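Local coordinates for protein putative short-chain dehydrogenase/reductase (Burkholderia xenovorans, PDB 5K9Z) that probably catalyses the NAD- or NADP-dependent interconversion of an alcohol and a carbonyl compound, at residues C[39-44]-C[84-89]; C[31-36]-C[53-58]. All coordinates share one frame; numbering follows the deposited sequence.

Contact 1 of 2, residues C[39-44]-C[84-89]; sequences GAFVVL and RLHGRL
A single water joins the imidazole of His86 to the backbone of Val42. It lies 2.6 Å from His86 NE2, in the plane of the ring, and donates to Val42 O at 3.1 Å, so a strand carbonyl reaches the last turn of a helix without a direct bond between them. Histidine suits the place because its ring is polar along the rim and can still pack by its faces. One face is taken by Phe41: its CB sits 3.9 Å from the imidazole centroid and only 16° off the ring normal, a CH-pi contact. With Phe41 CG anti to the carbonyl carbon (chi1 -62°), the phenyl ring meets the imidazole obliquely, the planes at 32°, and Phe41 CD1 comes within 3.7 Å of His86 CE1. The opposite face rests against CB of Leu85, so the imidazole is held between carbon groups while NE2 keeps its water. This is one side of a Rossmann fold, where helix 72-86 packs over strands 17-21, 41-46 and 63-66 of the parallel sheet. Phe41 and Val43 turn toward that helix, while Val42 between them faces Ala32 and Met35 of helix 26-37 on the other side. Val43 is branched and compact, as suits a buried strand position: its CG2 approaches the imidazole edge at His86 CD2, 4.3 Å away, and lies 4.5 Å from Leu85 CD1.

Contact 2 of 2, residues C[31-36]-C[53-58]; sequences TARLMA and QALARE
Apolar contact between the two helices runs through Leu55, which sends one methyl to each of two neighbours in 31-36. Its CG stands anti to the backbone N (chi1 -170°), carrying the branched end across the gap. CD2 rests against Ala32 CB at 4.3 Å, where a small residue lets the leucine lie close to the helix backbone. CD1 sits over a face of the Arg33 guanidinium, 3.4 Å from NH2 and 3.6 Å from CZ. A flat cation tolerates such a neighbour, because its N-H groups point outward in the plane and the face can lie against a methyl. Both helices flank the same side of the Rossmann sheet, with strand 41-46 linking them in the chain, and their segments run nearly parallel, at 16° with axes 10.9 Å apart. Ala32 and Leu55 both touch Leu44 of that strand, so the apolar layer is continuous with the sheet. The charged layer lies toward solvent. There Arg33, its chain bent at chi3, forms a salt bridge with Glu58, whose extended side chain brings its carboxylate to the guanidinium rim. Arginine and glutamate are long enough to meet here although the helix axes stand far apart. The separation of NH2 and OE2 is very short, and the N-H...O angle of 119° is strongly bent, so the fine geometry of that hydrogen bond is doubtful.

In the fold
The two contacts lie on opposite faces of the parallel sheet and share strand 41-46 as their common wall. Contact 1 joins that strand to helix 72-86, whereas contact 2 pairs helices 26-37 and 49-58, which precede and follow the strand in the chain. They meet where Leu44 CD2 packs on Leu55 CD2, and where Ala40 N probably hydrogen-bonds to Met35 O as helix 26-37 ends in a Schellman motif at Gly39. Contact 1 has one buried residue among partly exposed ones, contact 2 two buried and two exposed. Their chemistry differs too: contact 1 combines an aromatic and CH-pi contact with a bridging water, contact 2 sets opposite charges at the surface.

Contact 1 of 2, residues C[39-44]-C[84-89]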
loop_
_atom_site.group_PDB
_atom_site.type_symbol
_atom_site.label_atom_id
_atom_site.label_comp_id
_atom_site.label_asym_id
_atom_site.label_seq_id
_atom_site.Cartn_x
_atom_site.Cartn_y
_atom_site.Cartn_z
ATOM N N GLY C 39 -24.276 4.930 23.551
ATOM C CA GLY C 39 -24.769 6.094 24.264
ATOM C C GLY C 39 -24.875 7.376 23.464
ATOM O O GLY C 39 -25.109 8.439 24.057
ATOM N N ALA C 40 -24.696 7.323 22.151
ATOM C CA ALA C 40 -24.713 8.525 21.334
ATOM C C ALA C 40 -26.130 8.892 20.891
ATOM O O ALA C 40 -27.000 8.026 20.735
ATOM C CB ALA C 40 -23.817 8.338 20.112
ATOM N N PHE C 41 -26.347 10.199 20.685
ATOM C CA PHE C 41 -27.503 10.706 19.942
ATOM C C PHE C 41 -27.199 10.641 18.455
ATOM O O PHE C 41 -26.256 11.287 17.993
ATOM C CB PHE C 41 -27.817 12.154 20.325
ATOM C CG PHE C 41 -28.187 12.345 21.754
ATOM C CD1 PHE C 41 -29.498 12.152 22.170
ATOM C CD2 PHE C 41 -27.246 12.759 22.676
ATOM C CE1 PHE C 41 -29.860 12.343 23.484
ATOM C CE2 PHE C 41 -27.601 12.949 23.998
ATOM C CZ PHE C 41 -28.908 12.736 24.405
ATOM N N VAL C 42 -28.000 9.892 17.700
ATOM C CA VAL C 42 -27.688 9.597 16.306
ATOM C C VAL C 42 -28.711 10.271 15.402
ATOM O O VAL C 42 -29.924 10.120 15.592
ATOM C CB VAL C 42 -27.640 8.084 16.041
ATOM C CG1 VAL C 42 -27.298 7.821 14.576
ATOM C CG2 VAL C 42 -26.624 7.394 16.991
ATOM N N VAL C 43 -28.218 11.002 14.416
ATOM C CA VAL C 43 -29.033 11.488 13.314
ATOM C C VAL C 43 -28.745 10.567 12.140
ATOM O O VAL C 43 -27.591 10.445 11.709
ATOM C CB VAL C 43 -28.721 12.951 12.971
ATOM C CG1 VAL C 43 -29.496 13.375 11.718
ATOM C CG2 VAL C 43 -29.075 13.877 14.146
ATOM N N LEU C 44 -29.785 9.888 11.661
ATOM C CA LEU C 44 -29.673 8.947 10.552
ATOM C C LEU C 44 -29.971 9.655 9.238
ATOM O O LEU C 44 -31.090 10.137 9.028
ATOM C CB LEU C 44 -30.645 7.788 10.752
ATOM C CG LEU C 44 -30.267 6.735 11.791
ATOM C CD1 LEU C 44 -30.535 7.219 13.189
ATOM C CD2 LEU C 44 -31.088 5.517 11.489
ATOM N N ARG C 84 -29.398 21.759 15.393
ATOM C CA ARG C 84 -30.668 22.263 15.915
ATOM C C ARG C 84 -31.225 21.358 17.006
ATOM O O ARG C 84 -31.718 21.840 18.032
ATOM C CB ARG C 84 -31.688 22.404 14.776
ATOM C CG ARG C 84 -33.031 22.992 15.216
ATOM C CD ARG C 84 -34.022 23.081 14.061
ATOM N NE ARG C 84 -34.357 21.776 13.508
ATOM C CZ ARG C 84 -35.242 20.941 14.040
ATOM N NH1 ARG C 84 -35.892 21.269 15.152
ATOM N NH2 ARG C 84 -35.479 19.777 13.454
ATOM N N LEU C 85 -31.146 20.044 16.802
ATOM C CA LEU C 85 -31.691 19.068 17.742
ATOM C C LEU C 85 -30.833 18.923 18.995
ATOM O O LEU C 85 -31.364 18.778 20.098
ATOM C CB LEU C 85 -31.819 17.708 17.053
ATOM C CG LEU C 85 -32.883 17.526 15.974
ATOM C CD1 LEU C 85 -32.766 16.157 15.311
ATOM C CD2 LEU C 85 -34.264 17.675 16.593
ATOM N N HIS C 86 -29.511 18.941 18.850
ATOM C CA HIS C 86 -28.628 18.572 19.944
ATOM C C HIS C 86 -27.583 19.620 20.307
ATOM O O HIS C 86 -26.852 19.418 21.286
ATOM C CB HIS C 86 -27.936 17.235 19.631
ATOM C CG HIS C 86 -28.891 16.141 19.254
ATOM N ND1 HIS C 86 -29.743 15.549 20.163
ATOM C CD2 HIS C 86 -29.121 15.526 18.069
ATOM C CE1 HIS C 86 -30.473 14.631 19.550
ATOM N NE2 HIS C 86 -30.118 14.598 18.278
ATOM N N GLY C 87 -27.477 20.718 19.557
ATOM C CA GLY C 87 -26.570 21.798 19.899
ATOM C C GLY C 87 -25.116 21.570 19.551
ATOM O O GLY C 87 -24.315 22.501 19.682
ATOM N N ARG C 88 -24.744 20.380 19.087
ATOM C CA ARG C 88 -23.353 20.100 18.757
ATOM C C ARG C 88 -23.321 18.929 17.788
ATOM O O ARG C 88 -24.312 18.223 17.614
ATOM C CB ARG C 88 -22.529 19.790 20.019
ATOM C CG ARG C 88 -23.038 18.572 20.778
ATOM C CD ARG C 88 -22.301 18.332 22.088
ATOM N NE ARG C 88 -20.860 18.120 21.910
ATOM C CZ ARG C 88 -19.927 19.026 22.191
ATOM N NH1 ARG C 88 -20.277 20.211 22.672
ATOM N NH2 ARG C 88 -18.646 18.751 21.998
ATOM N N LEU C 89 -22.159 18.732 17.161
ATOM C CA LEU C 89 -21.872 17.549 16.354
ATOM C C LEU C 89 -20.495 17.021 16.743
ATOM O O LEU C 89 -19.497 17.742 16.629
ATOM C CB LEU C 89 -21.908 17.862 14.860
ATOM C CG LEU C 89 -21.647 16.664 13.949
ATOM C CD1 LEU C 89 -22.716 15.583 14.145
ATOM C CD2 LEU C 89 -21.584 17.113 12.500
HETATM O O HOH W 1 -31.233 12.552 17.069
#

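Contact 2 of 2, residues C[31-36]-C[53-58]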
loop_
_atom_site.group_PDB
_atom_site.type_symbol
_atom_site.label_atom_id
_atom_site.label_comp_id
_atom_site.label_asym_id
_atom_site.label_seq_id
_atom_site.Cartn_x
_atom_site.Cartn_y
_atom_site.Cartn_z
ATOM N N THR C 31 -23.712 0.906 12.037
ATOM C CA THR C 31 -23.009 1.971 12.748
ATOM C C THR C 31 -23.973 2.807 13.576
ATOM O O THR C 31 -23.677 3.150 14.726
ATOM C CB THR C 31 -22.250 2.862 11.756
ATOM O OG1 THR C 31 -21.339 2.068 10.984
ATOM C CG2 THR C 31 -21.455 3.959 12.498
ATOM N N ALA C 32 -25.121 3.166 13.001
ATOM C CA ALA C 32 -26.131 3.885 13.768
ATOM C C ALA C 32 -26.549 3.089 14.999
ATOM O O ALA C 32 -26.632 3.636 16.104
ATOM C CB ALA C 32 -27.347 4.194 12.891
ATOM N N ARG C 33 -26.814 1.790 14.827
ATOM C CA ARG C 33 -27.194 0.952 15.961
ATOM C C ARG C 33 -26.101 0.937 17.026
ATOM O O ARG C 33 -26.378 1.109 18.217
ATOM C CB ARG C 33 -27.481 -0.482 15.511
ATOM C CG ARG C 33 -28.728 -0.653 14.699
ATOM C CD ARG C 33 -29.021 -2.128 14.429
ATOM N NE ARG C 33 -29.436 -2.308 13.039
ATOM C CZ ARG C 33 -30.698 -2.424 12.643
ATOM N NH1 ARG C 33 -30.978 -2.572 11.351
ATOM N NH2 ARG C 33 -31.680 -2.392 13.537
ATOM N N LEU C 34 -24.852 0.696 16.623
ATOM C CA LEU C 34 -23.806 0.533 17.628
ATOM C C LEU C 34 -23.518 1.850 18.336
ATOM O O LEU C 34 -23.315 1.872 19.554
ATOM C CB LEU C 34 -22.532 -0.033 17.005
ATOM C CG LEU C 34 -21.403 -0.295 18.018
ATOM C CD1 LEU C 34 -21.857 -1.217 19.136
ATOM C CD2 LEU C 34 -20.165 -0.860 17.332
ATOM N N MET C 35 -23.500 2.955 17.596
ATOM C CA MET C 35 -23.251 4.246 18.235
ATOM C C MET C 35 -24.363 4.601 19.217
ATOM O O MET C 35 -24.096 5.130 20.303
ATOM C CB MET C 35 -23.081 5.332 17.179
ATOM C CG MET C 35 -21.766 5.196 16.411
ATOM S SD MET C 35 -21.464 6.617 15.335
ATOM C CE MET C 35 -19.739 6.356 14.926
ATOM N N ALA C 36 -25.615 4.290 18.865
ATOM C CA ALA C 36 -26.716 4.477 19.807
ATOM C C ALA C 36 -26.530 3.604 21.043
ATOM O O ALA C 36 -26.737 4.057 22.173
ATOM C CB ALA C 36 -28.051 4.170 19.126
ATOM N N GLN C 53 -36.766 5.970 8.717
ATOM C CA GLN C 53 -37.687 6.266 9.808
ATOM C C GLN C 53 -37.883 5.058 10.712
ATOM O O GLN C 53 -37.986 5.203 11.937
ATOM C CB GLN C 53 -39.036 6.737 9.255
ATOM C CG GLN C 53 -39.053 8.152 8.676
ATOM C CD GLN C 53 -38.958 9.240 9.736
ATOM O OE1 GLN C 53 -38.668 8.972 10.907
ATOM N NE2 GLN C 53 -39.229 10.479 9.332
ATOM N N ALA C 54 -37.941 3.856 10.131
ATOM C CA ALA C 54 -38.113 2.659 10.950
ATOM C C ALA C 54 -36.929 2.466 11.892
ATOM O O ALA C 54 -37.109 2.134 13.069
ATOM C CB ALA C 54 -38.302 1.425 10.063
ATOM N N LEU C 55 -35.712 2.695 11.399
ATOM C CA LEU C 55 -34.548 2.547 12.268
ATOM C C LEU C 55 -34.536 3.618 13.351
ATOM O O LEU C 55 -34.211 3.329 14.506
ATOM C CB LEU C 55 -33.258 2.596 11.447
ATOM C CG LEU C 55 -31.993 2.203 12.215
ATOM C CD1 LEU C 55 -32.184 0.874 12.909
ATOM C CD2 LEU C 55 -30.790 2.138 11.278
ATOM N N ALA C 56 -34.935 4.848 13.005
ATOM C CA ALA C 56 -35.015 5.913 14.003
ATOM C C ALA C 56 -36.016 5.577 15.101
ATOM O O ALA C 56 -35.780 5.871 16.279
ATOM C CB ALA C 56 -35.385 7.239 13.335
ATOM N N ARG C 57 -37.149 4.976 14.739
ATOM C CA ARG C 57 -38.094 4.533 15.758
ATOM C C ARG C 57 -37.499 3.432 16.627
ATOM O O ARG C 57 -37.795 3.361 17.824
ATOM C CB ARG C 57 -39.396 4.057 15.108
ATOM C CG ARG C 57 -40.304 5.192 14.659
ATOM C CD ARG C 57 -41.682 4.706 14.188
ATOM N NE ARG C 57 -41.661 4.183 12.823
ATOM C CZ ARG C 57 -41.877 2.910 12.500
ATOM N NH1 ARG C 57 -42.145 2.016 13.442
ATOM N NH2 ARG C 57 -41.829 2.531 11.229
ATOM N N GLU C 58 -36.654 2.577 16.051
ATOM C CA GLU C 58 -36.075 1.471 16.809
ATOM C C GLU C 58 -35.056 1.963 17.834
ATOM O O GLU C 58 -35.010 1.467 18.963
ATOM C CB GLU C 58 -35.439 0.470 15.847
ATOM C CG GLU C 58 -34.653 -0.638 16.517
ATOM C CD GLU C 58 -34.033 -1.598 15.515
ATOM O OE1 GLU C 58 -34.726 -1.955 14.536
ATOM O OE2 GLU C 58 -32.853 -1.984 15.702
#